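Local structure of ABC transporter sugar binding protein (Xanthomonas axonopodis pv. citri, 3UOR) at residues T245-V250 and G257-Y262; A41-E46 and H334-D339. The protein probably binds maltose or a related sugar in the periplasm and delivers it to an ABC transporter for uptake. All coordinates share one frame; numbering follows the deposited sequence.

How the interactions relate
From the N terminus, helix 39-52 comes first, and its residues 41-46 meet segment 334-339, 288 residues further on, at the end of helix 327-337. Interaction 2 therefore closes a very long loop, and interaction 1 falls wholly within it: segments 245-250 and 257-262 are divided by six helical residues and form a local turn-back. Interaction 1 joins the start of helix 250-256 to strand 259-264, which pairs with strands 134-150 and 187-188; interaction 2 packs together two helices distant in sequence, where helix 39-52 lies against strands 58-64 and 134-150. With centres about 27 Å apart and nearest atoms about 14 Å, the two contacts do not touch and lie at separate places along the fold.

Interaction 1: T245-V250 and G257-Y262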
loop_
_atom_site.group_PDB
_atom_site.type_symbol
_atom_site.label_atom_id
_atom_site.label_comp_id
_atom_site.label_asym_id
_atom_site.label_seq_id
_atom_site.Cartn_x
_atom_site.Cartn_y
_atom_site.Cartn_z
ATOM N N THR A 245 -3.112 19.271 -3.879
ATOM C CA THR A 245 -3.842 20.478 -3.523
ATOM C C THR A 245 -4.095 21.367 -4.742
ATOM O O THR A 245 -5.048 22.147 -4.766
ATOM C CB THR A 245 -3.082 21.272 -2.443
ATOM O OG1 THR A 245 -3.664 22.571 -2.310
ATOM C CG2 THR A 245 -1.615 21.425 -2.822
ATOM N N GLN A 246 -3.238 21.236 -5.756
ATOM C CA GLN A 246 -3.347 22.036 -6.976
ATOM C C GLN A 246 -4.309 21.417 -7.964
ATOM O O GLN A 246 -4.625 22.020 -8.982
ATOM C CB GLN A 246 -1.989 22.189 -7.655
ATOM C CG GLN A 246 -0.915 22.755 -6.772
ATOM C CD GLN A 246 0.391 22.874 -7.507
ATOM O OE1 GLN A 246 1.321 22.104 -7.274
ATOM N NE2 GLN A 246 0.468 23.839 -8.421
ATOM N N VAL A 247 -4.754 20.198 -7.681
ATOM C CA VAL A 247 -5.800 19.589 -8.488
ATOM C C VAL A 247 -7.134 19.916 -7.831
ATOM O O VAL A 247 -7.263 19.831 -6.609
ATOM C CB VAL A 247 -5.619 18.063 -8.608
ATOM C CG1 VAL A 247 -6.656 17.481 -9.558
ATOM C CG2 VAL A 247 -4.217 17.755 -9.099
ATOM N N SER A 248 -8.122 20.313 -8.625
ATOM C CA SER A 248 -9.417 20.658 -8.045
ATOM C C SER A 248 -10.072 19.417 -7.422
ATOM O O SER A 248 -10.287 19.357 -6.204
ATOM C CB SER A 248 -10.336 21.327 -9.079
ATOM O OG SER A 248 -10.438 20.552 -10.261
ATOM N N ASN A 249 -10.345 18.422 -8.259
ATOM C CA ASN A 249 -11.012 17.204 -7.829
ATOM C C ASN A 249 -10.572 16.032 -8.715
ATOM O O ASN A 249 -10.862 16.028 -9.913
ATOM C CB ASN A 249 -12.518 17.417 -7.916
ATOM C CG ASN A 249 -13.300 16.210 -7.489
ATOM O OD1 ASN A 249 -13.265 15.167 -8.142
ATOM N ND2 ASN A 249 -14.024 16.341 -6.384
ATOM N N VAL A 250 -9.866 15.049 -8.145
ATOM C CA VAL A 250 -9.225 14.028 -8.978
ATOM C C VAL A 250 -10.231 13.252 -9.805
ATOM O O VAL A 250 -9.939 12.865 -10.927
ATOM C CB VAL A 250 -8.324 13.060 -8.185
ATOM C CG1 VAL A 250 -7.183 13.827 -7.514
ATOM C CG2 VAL A 250 -9.141 12.272 -7.156
ATOM N N GLY A 257 -11.363 14.615 -18.610
ATOM C CA GLY A 257 -10.353 14.376 -19.621
ATOM C C GLY A 257 -9.079 15.200 -19.466
ATOM O O GLY A 257 -8.246 15.221 -20.372
ATOM N N TYR A 258 -8.913 15.865 -18.325
ATOM C CA TYR A 258 -7.674 16.600 -18.036
ATOM C C TYR A 258 -6.454 15.670 -18.057
ATOM O O TYR A 258 -5.337 16.096 -18.345
ATOM C CB TYR A 258 -7.770 17.333 -16.686
ATOM C CG TYR A 258 -6.568 18.213 -16.333
ATOM C CD1 TYR A 258 -5.999 19.072 -17.270
ATOM C CD2 TYR A 258 -6.032 18.209 -15.048
ATOM C CE1 TYR A 258 -4.909 19.885 -16.939
ATOM C CE2 TYR A 258 -4.947 19.022 -14.708
ATOM C CZ TYR A 258 -4.392 19.850 -15.655
ATOM O OH TYR A 258 -3.322 20.646 -15.306
ATOM N N TYR A 259 -6.676 14.396 -17.745
ATOM C CA TYR A 259 -5.637 13.380 -17.863
ATOM C C TYR A 259 -6.303 12.029 -18.050
ATOM O O TYR A 259 -7.380 11.793 -17.506
ATOM C CB TYR A 259 -4.718 13.372 -16.629
ATOM C CG TYR A 259 -5.439 13.573 -15.316
ATOM C CD1 TYR A 259 -5.502 14.829 -14.723
ATOM C CD2 TYR A 259 -6.061 12.515 -14.677
ATOM C CE1 TYR A 259 -6.158 15.021 -13.545
ATOM C CE2 TYR A 259 -6.733 12.698 -13.487
ATOM C CZ TYR A 259 -6.778 13.954 -12.927
ATOM O OH TYR A 259 -7.431 14.149 -11.733
ATOM N N ALA A 260 -5.651 11.149 -18.810
ATOM C CA ALA A 260 -6.201 9.844 -19.149
ATOM C C ALA A 260 -5.985 8.769 -18.074
ATOM O O ALA A 260 -6.847 7.878 -17.885
ATOM C CB ALA A 260 -5.612 9.385 -20.478
ATOM N N PHE A 261 -4.829 8.832 -17.400
ATOM C CA PHE A 261 -4.481 7.882 -16.333
ATOM C C PHE A 261 -4.349 8.569 -14.985
ATOM O O PHE A 261 -3.923 9.730 -14.880
ATOM C CB PHE A 261 -3.137 7.171 -16.592
ATOM C CG PHE A 261 -3.042 6.456 -17.914
ATOM C CD1 PHE A 261 -4.176 6.024 -18.584
ATOM C CD2 PHE A 261 -1.793 6.187 -18.470
ATOM C CE1 PHE A 261 -4.071 5.343 -19.787
ATOM C CE2 PHE A 261 -1.681 5.515 -19.672
ATOM C CZ PHE A 261 -2.819 5.088 -20.331
ATOM N N TYR A 262 -4.657 7.811 -13.943
ATOM C CA TYR A 262 -4.473 8.247 -12.575
ATOM C C TYR A 262 -3.898 7.051 -11.818
ATOM O O TYR A 262 -4.516 5.985 -11.761
ATOM C CB TYR A 262 -5.811 8.703 -11.995
ATOM C CG TYR A 262 -5.786 9.145 -10.549
ATOM C CD1 TYR A 262 -4.794 9.985 -10.067
ATOM C CD2 TYR A 262 -6.798 8.768 -9.681
ATOM C CE1 TYR A 262 -4.789 10.403 -8.741
ATOM C CE2 TYR A 262 -6.809 9.185 -8.340
ATOM C CZ TYR A 262 -5.802 9.994 -7.884
ATOM O OH TYR A 262 -5.814 10.396 -6.571
#
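Val250 meets two tyrosines at once, and the dense part of the contact is built round it. The Tyr259 hydroxyl donates a hydrogen bond to the backbone carbonyl, with OH 2.9 Å from Val250 O; the C=O...donor angle of 109° brings the donor in from the flank, in the carbonyl plane and onto a lone pair. Tyr259 reaches this spot with CG tucked between its backbone N and carbonyl carbon (chi1 40°). The side chain of Val250 goes to the other ring. The Tyr262 hydroxyl end sits against both methyls, OH being 3.8 Å from Val250 CG1 and 3.9 Å from Val250 CG2, while Val250 CB lies 4.0 Å from Tyr262 CZ. With CG anti to the backbone N (chi1 178°), the Tyr262 ring extends across the gap and meets the valine obliquely. Leu188 of strand 187-188 also packs on Val250, Tyr259 and Tyr262, so this part is buried.

Toward the start of segment 245-250 the fit loosens. Val247 adds one distant touch, CG1 to Tyr259 OH at 4.1 Å, the two side chains approaching head-on. Thr245, Gln246 and Ser248 are solvent-exposed and stand clear of segment 257-262; Ser248 OG is hydrogen-bonded instead to Glu253.

Between the segments runs the short helix 250-256. Asn249 is its N-cap, with OD1 bonded to Tyr252 N, and Gly257 ends it with positive phi in a Schellman motif. The chain then turns a corner at Ala260, and the tyrosines before and after it both reach Val250, the first residue of the helix. Strand 259-264 belongs to the mixed sheet, paired with strands 134-150 and 187-188: a compact helix-turn-strand connection within the alpha/beta fold of a bacterial solute-binding protein.

Interaction 2: A41-E46 and H334-D339; sequences AEVVAE and HAIIGD
The carboxylate of Glu46 is the flat group that touches across this contact, its OE2 lying 4.2 Å from Ile336 CD1 on the solvent-exposed side. The other flat group to note, the His334 ring, does not contact segment 41-46; at its edge and in its plane lies Asp339 O, 3.3 Å from His334 CD2, where the chain curls past the helix end.

The contact itself is carried by branched aliphatic side chains. Val43, the buried residue at its centre, divides its methyls between two isoleucines: CG1 is 3.9 Å from Ile336 CG2, and CG2 is 4.0 Å from Ile337 CD1. The Val43 and Ile336 side chains run antiparallel alongside one another, whereas Val43 and Ile337 meet at a slant. Ile337 is extended, with CG1 anti to the backbone N (chi1 -166°) and chi2 also near 180°, which carries CD1 across to the valine and also sets the side chain against Lys39 and Glu40 of helix 39-52. Phe333 packs on Val43 from the preceding turn of helix 327-337.

Just beyond Ile337 this helix stops. Gly338 leaves helical geometry with positive phi, while its N still reaches back to His334 O at 2.7 Å. Asp339 then turns toward helix 39-52, and its OD2 comes close to Glu40 OE2; two like charges so near would probably raise the proton affinity of one of them.

The two segments thus join a helix near the N terminus to one almost 300 residues later, with Val43 and Ile337 nearest in the backbone (CA to CA 7.3 Å). The touching groups are mainly methyls, so the spacing probably follows their fit rather than directional bonding, and the acidic end of Glu46 stays at the solvent margin.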
loop_
_atom_site.group_PDB
_atom_site.type_symbol
_atom_site.label_atom_id
_atom_site.label_comp_id
_atom_site.label_asym_id
_atom_site.label_seq_id
_atom_site.Cartn_x
_atom_site.Cartn_y
_atom_site.Cartn_z
ATOM N N ALA A 41 -12.497 0.815 11.106
ATOM C CA ALA A 41 -13.092 0.573 12.414
ATOM C C ALA A 41 -14.621 0.498 12.337
ATOM O O ALA A 41 -15.234 -0.378 12.942
ATOM C CB ALA A 41 -12.667 1.655 13.392
ATOM N N GLU A 42 -15.232 1.426 11.604
ATOM C CA GLU A 42 -16.686 1.470 11.479
ATOM C C GLU A 42 -17.207 0.196 10.834
ATOM O O GLU A 42 -18.157 -0.426 11.313
ATOM C CB GLU A 42 -17.123 2.644 10.608
ATOM C CG GLU A 42 -16.805 4.023 11.137
ATOM C CD GLU A 42 -17.265 5.106 10.171
ATOM O OE1 GLU A 42 -18.330 4.928 9.533
ATOM O OE2 GLU A 42 -16.559 6.131 10.038
ATOM N N VAL A 43 -16.586 -0.174 9.724
ATOM C CA VAL A 43 -17.007 -1.341 8.985
ATOM C C VAL A 43 -16.720 -2.627 9.760
ATOM O O VAL A 43 -17.595 -3.485 9.878
ATOM C CB VAL A 43 -16.347 -1.377 7.601
ATOM C CG1 VAL A 43 -16.789 -2.601 6.839
ATOM C CG2 VAL A 43 -16.706 -0.125 6.835
ATOM N N VAL A 44 -15.515 -2.768 10.310
ATOM C CA VAL A 44 -15.215 -4.004 11.035
ATOM C C VAL A 44 -16.142 -4.166 12.240
ATOM O O VAL A 44 -16.401 -5.284 12.668
ATOM C CB VAL A 44 -13.737 -4.138 11.469
ATOM C CG1 VAL A 44 -13.465 -3.322 12.740
ATOM C CG2 VAL A 44 -13.396 -5.616 11.715
ATOM N N ALA A 45 -16.652 -3.061 12.786
ATOM C CA ALA A 45 -17.597 -3.161 13.902
ATOM C C ALA A 45 -18.886 -3.864 13.464
ATOM O O ALA A 45 -19.492 -4.592 14.248
ATOM C CB ALA A 45 -17.902 -1.788 14.496
ATOM N N GLU A 46 -19.301 -3.664 12.214
ATOM C CA GLU A 46 -20.494 -4.358 11.711
ATOM C C GLU A 46 -20.207 -5.844 11.654
ATOM O O GLU A 46 -21.035 -6.676 12.035
ATOM C CB GLU A 46 -20.846 -3.904 10.306
ATOM C CG GLU A 46 -21.223 -2.462 10.186
ATOM C CD GLU A 46 -21.506 -2.097 8.750
ATOM O OE1 GLU A 46 -21.016 -1.038 8.318
ATOM O OE2 GLU A 46 -22.194 -2.880 8.053
ATOM N N HIS A 334 -14.529 -6.263 1.619
ATOM C CA HIS A 334 -14.250 -5.629 0.326
ATOM C C HIS A 334 -15.512 -4.986 -0.250
ATOM O O HIS A 334 -15.474 -3.869 -0.785
ATOM C CB HIS A 334 -13.703 -6.655 -0.663
ATOM C CG HIS A 334 -13.478 -6.106 -2.037
ATOM N ND1 HIS A 334 -14.411 -6.215 -3.046
ATOM C CD2 HIS A 334 -12.426 -5.436 -2.569
ATOM C CE1 HIS A 334 -13.943 -5.647 -4.146
ATOM N NE2 HIS A 334 -12.739 -5.166 -3.882
ATOM N N ALA A 335 -16.628 -5.701 -0.141
ATOM C CA ALA A 335 -17.892 -5.240 -0.706
ATOM C C ALA A 335 -18.280 -3.904 -0.107
ATOM O O ALA A 335 -18.756 -3.021 -0.813
ATOM C CB ALA A 335 -18.993 -6.255 -0.469
ATOM N N ILE A 336 -18.057 -3.748 1.194
ATOM C CA ILE A 336 -18.525 -2.549 1.880
ATOM C C ILE A 336 -17.581 -1.374 1.707
ATOM O O ILE A 336 -18.017 -0.277 1.386
ATOM C CB ILE A 336 -18.780 -2.813 3.372
ATOM C CG1 ILE A 336 -19.802 -3.934 3.533
ATOM C CG2 ILE A 336 -19.258 -1.556 4.059
ATOM C CD1 ILE A 336 -19.870 -4.493 4.924
ATOM N N ILE A 337 -16.284 -1.607 1.891
ATOM C CA ILE A 337 -15.326 -0.507 1.940
ATOM C C ILE A 337 -14.256 -0.531 0.832
ATOM O O ILE A 337 -13.515 0.437 0.657
ATOM C CB ILE A 337 -14.693 -0.421 3.352
ATOM C CG1 ILE A 337 -13.953 0.895 3.551
ATOM C CG2 ILE A 337 -13.760 -1.576 3.596
ATOM C CD1 ILE A 337 -13.396 1.052 4.959
ATOM N N GLY A 338 -14.174 -1.619 0.072
ATOM C CA GLY A 338 -13.268 -1.650 -1.071
ATOM C C GLY A 338 -11.856 -2.144 -0.773
ATOM O O GLY A 338 -11.036 -2.222 -1.680
ATOM N N ASP A 339 -11.572 -2.485 0.485
ATOM C CA ASP A 339 -10.236 -2.939 0.883
ATOM C C ASP A 339 -9.926 -4.301 0.301
ATOM O O ASP A 339 -10.771 -5.191 0.296
ATOM C CB ASP A 339 -10.083 -2.956 2.406
ATOM C CG ASP A 339 -10.049 -1.556 2.998
ATOM O OD1 ASP A 339 -9.815 -0.616 2.228
ATOM O OD2 ASP A 339 -10.266 -1.386 4.211
#